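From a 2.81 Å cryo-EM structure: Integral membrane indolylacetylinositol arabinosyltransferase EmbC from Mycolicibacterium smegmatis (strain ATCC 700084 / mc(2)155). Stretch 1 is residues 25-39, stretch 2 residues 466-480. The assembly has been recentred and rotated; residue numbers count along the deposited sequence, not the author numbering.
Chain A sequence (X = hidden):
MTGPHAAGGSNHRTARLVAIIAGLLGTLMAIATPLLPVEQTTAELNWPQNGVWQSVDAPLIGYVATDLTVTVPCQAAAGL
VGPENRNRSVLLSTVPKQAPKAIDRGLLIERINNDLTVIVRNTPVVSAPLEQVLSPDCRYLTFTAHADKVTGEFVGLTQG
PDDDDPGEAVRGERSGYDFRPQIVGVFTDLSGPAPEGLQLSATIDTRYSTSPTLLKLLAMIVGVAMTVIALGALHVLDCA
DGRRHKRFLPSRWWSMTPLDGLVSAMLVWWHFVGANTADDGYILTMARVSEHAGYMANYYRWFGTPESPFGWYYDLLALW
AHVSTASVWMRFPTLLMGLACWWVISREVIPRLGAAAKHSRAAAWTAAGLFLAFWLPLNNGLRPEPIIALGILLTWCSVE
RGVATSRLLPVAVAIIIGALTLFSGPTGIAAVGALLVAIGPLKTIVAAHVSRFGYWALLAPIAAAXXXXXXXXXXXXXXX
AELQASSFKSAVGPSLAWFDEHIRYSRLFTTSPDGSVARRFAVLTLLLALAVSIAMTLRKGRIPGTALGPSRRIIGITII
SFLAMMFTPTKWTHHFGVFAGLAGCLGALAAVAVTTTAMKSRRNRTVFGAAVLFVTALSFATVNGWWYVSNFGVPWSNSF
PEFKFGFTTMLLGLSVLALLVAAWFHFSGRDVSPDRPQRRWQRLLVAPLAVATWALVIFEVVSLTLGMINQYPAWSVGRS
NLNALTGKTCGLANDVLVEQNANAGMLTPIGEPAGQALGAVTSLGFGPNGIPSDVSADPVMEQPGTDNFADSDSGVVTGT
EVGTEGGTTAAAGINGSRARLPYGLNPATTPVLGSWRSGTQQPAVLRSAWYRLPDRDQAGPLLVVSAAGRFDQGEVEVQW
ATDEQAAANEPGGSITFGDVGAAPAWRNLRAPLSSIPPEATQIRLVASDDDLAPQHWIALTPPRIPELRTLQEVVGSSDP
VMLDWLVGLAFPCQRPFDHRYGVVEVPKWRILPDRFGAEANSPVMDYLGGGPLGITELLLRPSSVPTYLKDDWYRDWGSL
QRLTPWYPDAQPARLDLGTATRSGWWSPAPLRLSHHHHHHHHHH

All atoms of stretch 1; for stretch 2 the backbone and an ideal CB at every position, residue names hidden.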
# COMPACT_ATOMS: atom_id res chain seq x y z
N LEU A 25 27.89 -44.23 -8.00
CA LEU A 25 28.30 -44.25 -6.59
C LEU A 25 28.18 -42.88 -5.94
O LEU A 25 27.79 -42.79 -4.77
CB LEU A 25 29.70 -44.80 -6.45
CG LEU A 25 29.78 -46.32 -6.64
CD1 LEU A 25 31.21 -46.80 -6.68
CD2 LEU A 25 29.04 -46.96 -5.50
N GLY A 26 28.50 -41.82 -6.67
CA GLY A 26 28.33 -40.48 -6.13
C GLY A 26 26.87 -40.13 -5.89
O GLY A 26 26.53 -39.54 -4.87
N THR A 27 26.00 -40.53 -6.82
CA THR A 27 24.57 -40.27 -6.65
C THR A 27 23.99 -41.05 -5.47
O THR A 27 23.19 -40.51 -4.69
CB THR A 27 23.83 -40.61 -7.94
OG1 THR A 27 24.45 -39.93 -9.03
CG2 THR A 27 22.38 -40.16 -7.86
N LEU A 28 24.42 -42.30 -5.28
CA LEU A 28 23.92 -43.09 -4.16
C LEU A 28 24.44 -42.58 -2.82
O LEU A 28 23.67 -42.49 -1.85
CB LEU A 28 24.27 -44.57 -4.35
CG LEU A 28 23.22 -45.47 -5.02
CD1 LEU A 28 22.91 -45.08 -6.46
CD2 LEU A 28 23.73 -46.90 -4.97
N MET A 29 25.73 -42.24 -2.73
CA MET A 29 26.25 -41.66 -1.49
C MET A 29 25.69 -40.28 -1.20
O MET A 29 25.72 -39.86 -0.04
CB MET A 29 27.77 -41.57 -1.54
CG MET A 29 28.50 -42.89 -1.51
SD MET A 29 28.34 -43.76 0.05
CE MET A 29 29.18 -45.29 -0.36
N ALA A 30 25.19 -39.56 -2.20
CA ALA A 30 24.52 -38.29 -1.95
C ALA A 30 23.07 -38.45 -1.52
O ALA A 30 22.58 -37.66 -0.71
CB ALA A 30 24.57 -37.41 -3.20
N ILE A 31 22.36 -39.45 -2.05
CA ILE A 31 21.01 -39.73 -1.58
C ILE A 31 21.04 -40.27 -0.15
O ILE A 31 20.17 -39.93 0.67
CB ILE A 31 20.29 -40.67 -2.56
CG1 ILE A 31 20.08 -39.97 -3.90
CG2 ILE A 31 18.94 -41.12 -2.04
CD1 ILE A 31 19.23 -38.71 -3.80
N ALA A 32 22.05 -41.07 0.20
CA ALA A 32 22.06 -41.71 1.51
C ALA A 32 22.41 -40.77 2.66
O ALA A 32 21.96 -41.01 3.78
CB ALA A 32 23.04 -42.88 1.52
N THR A 33 23.21 -39.73 2.43
CA THR A 33 23.80 -38.96 3.53
C THR A 33 22.90 -38.12 4.46
O THR A 33 23.36 -37.84 5.56
CB THR A 33 24.93 -38.06 3.01
OG1 THR A 33 25.59 -37.44 4.12
CG2 THR A 33 24.44 -36.98 2.08
N PRO A 34 21.67 -37.67 4.12
CA PRO A 34 20.89 -36.99 5.16
C PRO A 34 20.31 -37.92 6.22
O PRO A 34 19.81 -37.42 7.23
CB PRO A 34 19.76 -36.32 4.37
CG PRO A 34 20.21 -36.27 3.02
CD PRO A 34 20.97 -37.52 2.83
N LEU A 35 20.35 -39.24 6.01
CA LEU A 35 19.68 -40.20 6.88
C LEU A 35 20.66 -41.01 7.71
O LEU A 35 20.26 -41.98 8.35
CB LEU A 35 18.82 -41.13 6.04
CG LEU A 35 17.67 -40.50 5.28
CD1 LEU A 35 17.10 -41.51 4.32
CD2 LEU A 35 16.61 -40.06 6.25
N LEU A 36 21.91 -40.64 7.72
CA LEU A 36 22.96 -41.31 8.47
C LEU A 36 23.02 -40.77 9.89
O LEU A 36 22.54 -39.66 10.16
CB LEU A 36 24.29 -41.12 7.74
CG LEU A 36 24.37 -41.92 6.44
CD1 LEU A 36 25.58 -41.53 5.65
CD2 LEU A 36 24.41 -43.40 6.74
N PRO A 37 23.55 -41.54 10.85
CA PRO A 37 23.50 -41.12 12.26
C PRO A 37 24.34 -39.89 12.57
O PRO A 37 25.18 -39.44 11.78
CB PRO A 37 24.04 -42.34 13.01
CG PRO A 37 23.76 -43.46 12.13
CD PRO A 37 23.93 -42.96 10.75
N VAL A 38 24.08 -39.32 13.74
CA VAL A 38 24.83 -38.21 14.31
C VAL A 38 25.10 -38.52 15.78
O VAL A 38 24.81 -39.61 16.26
CB VAL A 38 24.10 -36.86 14.19
CG1 VAL A 38 24.06 -36.40 12.76
CG2 VAL A 38 22.70 -36.97 14.74
N GLU A 39 25.69 -37.55 16.48
CA GLU A 39 25.99 -37.68 17.91
C GLU A 39 25.51 -36.44 18.64
O GLU A 39 26.15 -35.39 18.58
CB GLU A 39 27.48 -37.89 18.13
CG GLU A 39 27.97 -39.23 17.67
CD GLU A 39 29.46 -39.39 17.84
OE1 GLU A 39 30.13 -38.40 18.18
OE2 GLU A 39 29.97 -40.52 17.65
N UNK A 466 24.78 -32.96 -10.21
CA UNK A 466 23.57 -32.37 -9.68
C UNK A 466 23.37 -32.62 -8.20
O UNK A 466 22.83 -31.77 -7.49
CB UNK A 466 22.36 -32.90 -10.45
N UNK A 467 23.79 -33.79 -7.71
CA UNK A 467 23.57 -34.13 -6.31
C UNK A 467 24.77 -33.89 -5.41
O UNK A 467 24.71 -34.26 -4.24
CB UNK A 467 23.16 -35.60 -6.20
N UNK A 468 25.86 -33.30 -5.91
CA UNK A 468 27.01 -33.01 -5.05
C UNK A 468 26.72 -31.96 -3.97
O UNK A 468 27.46 -31.89 -2.98
CB UNK A 468 28.18 -32.54 -5.91
N UNK A 469 25.65 -31.17 -4.09
CA UNK A 469 25.40 -30.09 -3.14
C UNK A 469 24.78 -30.59 -1.84
O UNK A 469 24.86 -29.90 -0.81
CB UNK A 469 24.49 -29.04 -3.77
N UNK A 470 24.20 -31.79 -1.85
CA UNK A 470 23.60 -32.38 -0.65
C UNK A 470 24.66 -32.67 0.41
O UNK A 470 24.38 -32.59 1.62
CB UNK A 470 22.85 -33.67 -1.01
N UNK A 471 25.91 -32.92 -0.00
CA UNK A 471 27.01 -33.03 0.95
C UNK A 471 27.33 -31.72 1.63
O UNK A 471 27.94 -31.72 2.70
CB UNK A 471 28.26 -33.56 0.24
N UNK A 472 26.97 -30.59 1.03
CA UNK A 472 27.23 -29.29 1.62
C UNK A 472 26.07 -28.82 2.48
O UNK A 472 26.28 -28.15 3.50
CB UNK A 472 27.52 -28.26 0.52
N UNK A 473 24.84 -29.16 2.08
CA UNK A 473 23.68 -28.76 2.87
C UNK A 473 23.60 -29.57 4.16
O UNK A 473 23.40 -29.01 5.24
CB UNK A 473 22.39 -28.93 2.06
N UNK A 474 23.75 -30.88 4.06
CA UNK A 474 23.54 -31.79 5.18
C UNK A 474 24.84 -32.25 5.80
O UNK A 474 24.95 -33.40 6.21
CB UNK A 474 22.73 -33.01 4.73
N UNK A 475 25.84 -31.39 5.88
CA UNK A 475 27.09 -31.79 6.50
C UNK A 475 27.07 -31.67 8.01
O UNK A 475 27.95 -32.21 8.67
CB UNK A 475 28.24 -30.95 5.94
N UNK A 476 26.09 -30.97 8.56
CA UNK A 476 26.04 -30.74 10.00
C UNK A 476 24.71 -31.11 10.62
O UNK A 476 24.68 -31.57 11.76
CB UNK A 476 26.35 -29.27 10.30
N UNK A 477 23.60 -30.94 9.90
CA UNK A 477 22.28 -31.25 10.43
C UNK A 477 21.75 -32.55 9.83
O UNK A 477 22.35 -33.13 8.92
CB UNK A 477 21.31 -30.10 10.15
N UNK A 478 20.62 -33.01 10.35
CA UNK A 478 19.95 -34.20 9.85
C UNK A 478 18.80 -33.79 8.93
O UNK A 478 18.62 -32.61 8.62
CB UNK A 478 19.44 -35.06 11.01
N UNK A 479 18.01 -34.76 8.48
CA UNK A 479 16.91 -34.45 7.58
C UNK A 479 15.70 -33.95 8.36
O UNK A 479 15.03 -32.99 7.93
CB UNK A 479 16.54 -35.68 6.75
N UNK A 480 15.40 -34.60 9.49
CA UNK A 480 14.23 -34.24 10.29
C UNK A 480 14.37 -32.85 10.86
O UNK A 480 13.39 -32.10 10.89
CB UNK A 480 14.02 -35.25 11.42

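Position 466 lies out of reach of stretch 1, with room around its ideal CB and ordinary helical angles, so the contact sets no demand and many residues would suit; the deposited one is Gly-466.

At 467 the CA-to-CB bond points toward stretch 1, and the ideal CB is 3.8 Å from Ala-30 CB, with the Thr-27 CA and Gly-26 O not far beyond. So close an approach favours a small or compact side chain: alanine, serine, threonine, perhaps valine. The deposited residue is Thr-467. Thr-467 OG1 lies 3.6 Å from Ala-30 CB and 3.8 Å from Thr-27 CA, packing against the helix while its hydrogen bond is made elsewhere in the structure. The backbone comes close as well, with Thr-467 O 3.3 Å from Ala-30 CB; here the small methyl of Ala-30 meets the backbone itself.

Positions 468 and 469 both direct CB away from stretch 1, in the middle of a type I turn running from 467 to 470. Stretch 1 leaves the choice free, and Val-468 and Thr-469 fill them without touching it.

At 470 the CA-to-CB bond again points toward stretch 1, the ideal CB 4.0 Å from Ala-30 O and 4.8 Å from Thr-33 CG2, with the ring of Pro-34 next in line. A mostly apolar surface of this kind suits valine, isoleucine, leucine or methionine. Ile-470 is found, and Ile-470 CG2 makes the closest approaches: 3.4 Å from Ala-30 O and 4.0 Å from both Thr-33 CG2 and Pro-34 CG.

Position 471 points sideways, its ideal CB 5.5 Å from Thr-33 CG2, so a longer side chain is better placed to reach stretch 1; leucine, methionine or an aromatic would serve. Phe-471, at chi1 -62° (m), swings its ring back against Gly-26, Met-29, Ala-30 and Thr-33. Phe-471 CE2 packs 3.7 Å from Ala-30 CB and Phe-471 CE1 sits 3.5 Å from Met-29 O, while Gly-26 O lies at the ring edge, near its plane.

Positions 472 and 473 are out of reach and unconstrained by this contact; they hold Leu-472 and Ile-473.

At 474 helical phi/psi is abandoned (-102/37), yet CB points toward stretch 1, 4.4 Å from Pro-34 CA. A proline ring invites a flat or broad apolar partner. Phe-474 supplies one: Pro-34 CB stands 4.0 Å from the Phe-474 ring centroid, 11° off the normal, a CH-pi contact over the face.

Positions 475, 476 and 477 turn their CB atoms away, so polar or charged residues cost this contact nothing; they are Arg-475, Asp-476 and Gln-477.

Position 478 points sideways just before a helix, where serine, threonine, aspartate or asparagine can cap. Thr-478 caps a backbone N just past the stretch, while Thr-478 CG2 meets Val-38 CG1 at 3.7 Å.

At 479 CB points toward Pro-34 and Leu-35, favouring an aliphatic residue. Leu-479 CD2 packs 3.7 Å from Leu-35 CD2, and Leu-479 N makes a weak hydrogen bond to Pro-34 O at 3.4 Å.

Position 480 points sideways, with nothing of stretch 1 near its ideal CB, so the contact leaves the choice free; it is Ala-480.

Stretch 2 466-480: GTVTIFLIFRDQTLA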
# COMPACT_ATOMS: atom_id res chain seq x y z
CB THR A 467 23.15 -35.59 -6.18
OG1 THR A 467 24.21 -36.44 -6.62
CG2 THR A 467 21.90 -35.87 -7.00
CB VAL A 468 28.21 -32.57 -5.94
CG1 VAL A 468 28.04 -31.16 -6.44
CG2 VAL A 468 29.55 -32.77 -5.23
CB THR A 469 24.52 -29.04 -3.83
OG1 THR A 469 25.05 -28.78 -5.13
CG2 THR A 469 24.54 -27.71 -3.09
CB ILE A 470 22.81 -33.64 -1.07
CG1 ILE A 470 21.66 -33.23 -1.99
CG2 ILE A 470 22.21 -34.37 0.11
CD1 ILE A 470 20.96 -34.38 -2.63
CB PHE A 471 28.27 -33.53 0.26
CG PHE A 471 28.14 -34.89 -0.33
CD1 PHE A 471 28.16 -36.00 0.47
CD2 PHE A 471 28.05 -35.05 -1.70
CE1 PHE A 471 28.05 -37.26 -0.07
CE2 PHE A 471 27.95 -36.30 -2.25
CZ PHE A 471 27.95 -37.40 -1.44
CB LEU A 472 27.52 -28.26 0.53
CG LEU A 472 27.96 -26.86 0.96
CD1 LEU A 472 29.31 -26.91 1.65
CD2 LEU A 472 28.01 -25.93 -0.23
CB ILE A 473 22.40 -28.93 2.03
CG1 ILE A 473 22.44 -28.03 0.81
CG2 ILE A 473 21.18 -28.59 2.84
CD1 ILE A 473 21.36 -28.36 -0.16
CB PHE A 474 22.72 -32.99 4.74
CG PHE A 474 21.30 -32.67 4.41
CD1 PHE A 474 20.37 -32.53 5.41
CD2 PHE A 474 20.90 -32.52 3.10
CE1 PHE A 474 19.06 -32.24 5.12
CE2 PHE A 474 19.60 -32.23 2.80
CZ PHE A 474 18.67 -32.09 3.81
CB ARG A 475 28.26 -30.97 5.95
CG ARG A 475 28.22 -29.53 6.35
CD ARG A 475 29.42 -28.78 5.86
NE ARG A 475 29.36 -27.38 6.24
CZ ARG A 475 29.84 -26.90 7.38
NH1 ARG A 475 30.43 -27.70 8.25
NH2 ARG A 475 29.73 -25.61 7.65
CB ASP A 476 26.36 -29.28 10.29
CG ASP A 476 26.90 -29.06 11.68
OD1 ASP A 476 27.03 -30.04 12.44
OD2 ASP A 476 27.23 -27.91 12.01
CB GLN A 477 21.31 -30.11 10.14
CG GLN A 477 21.69 -28.79 10.79
CD GLN A 477 21.66 -28.86 12.29
OE1 GLN A 477 20.77 -29.47 12.87
NE2 GLN A 477 22.63 -28.24 12.94
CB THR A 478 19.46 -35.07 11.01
OG1 THR A 478 18.50 -34.34 11.78
CG2 THR A 478 20.59 -35.44 11.90
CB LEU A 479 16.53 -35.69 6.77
CG LEU A 479 15.42 -35.52 5.73
CD1 LEU A 479 15.85 -34.61 4.60
CD2 LEU A 479 15.00 -36.86 5.19
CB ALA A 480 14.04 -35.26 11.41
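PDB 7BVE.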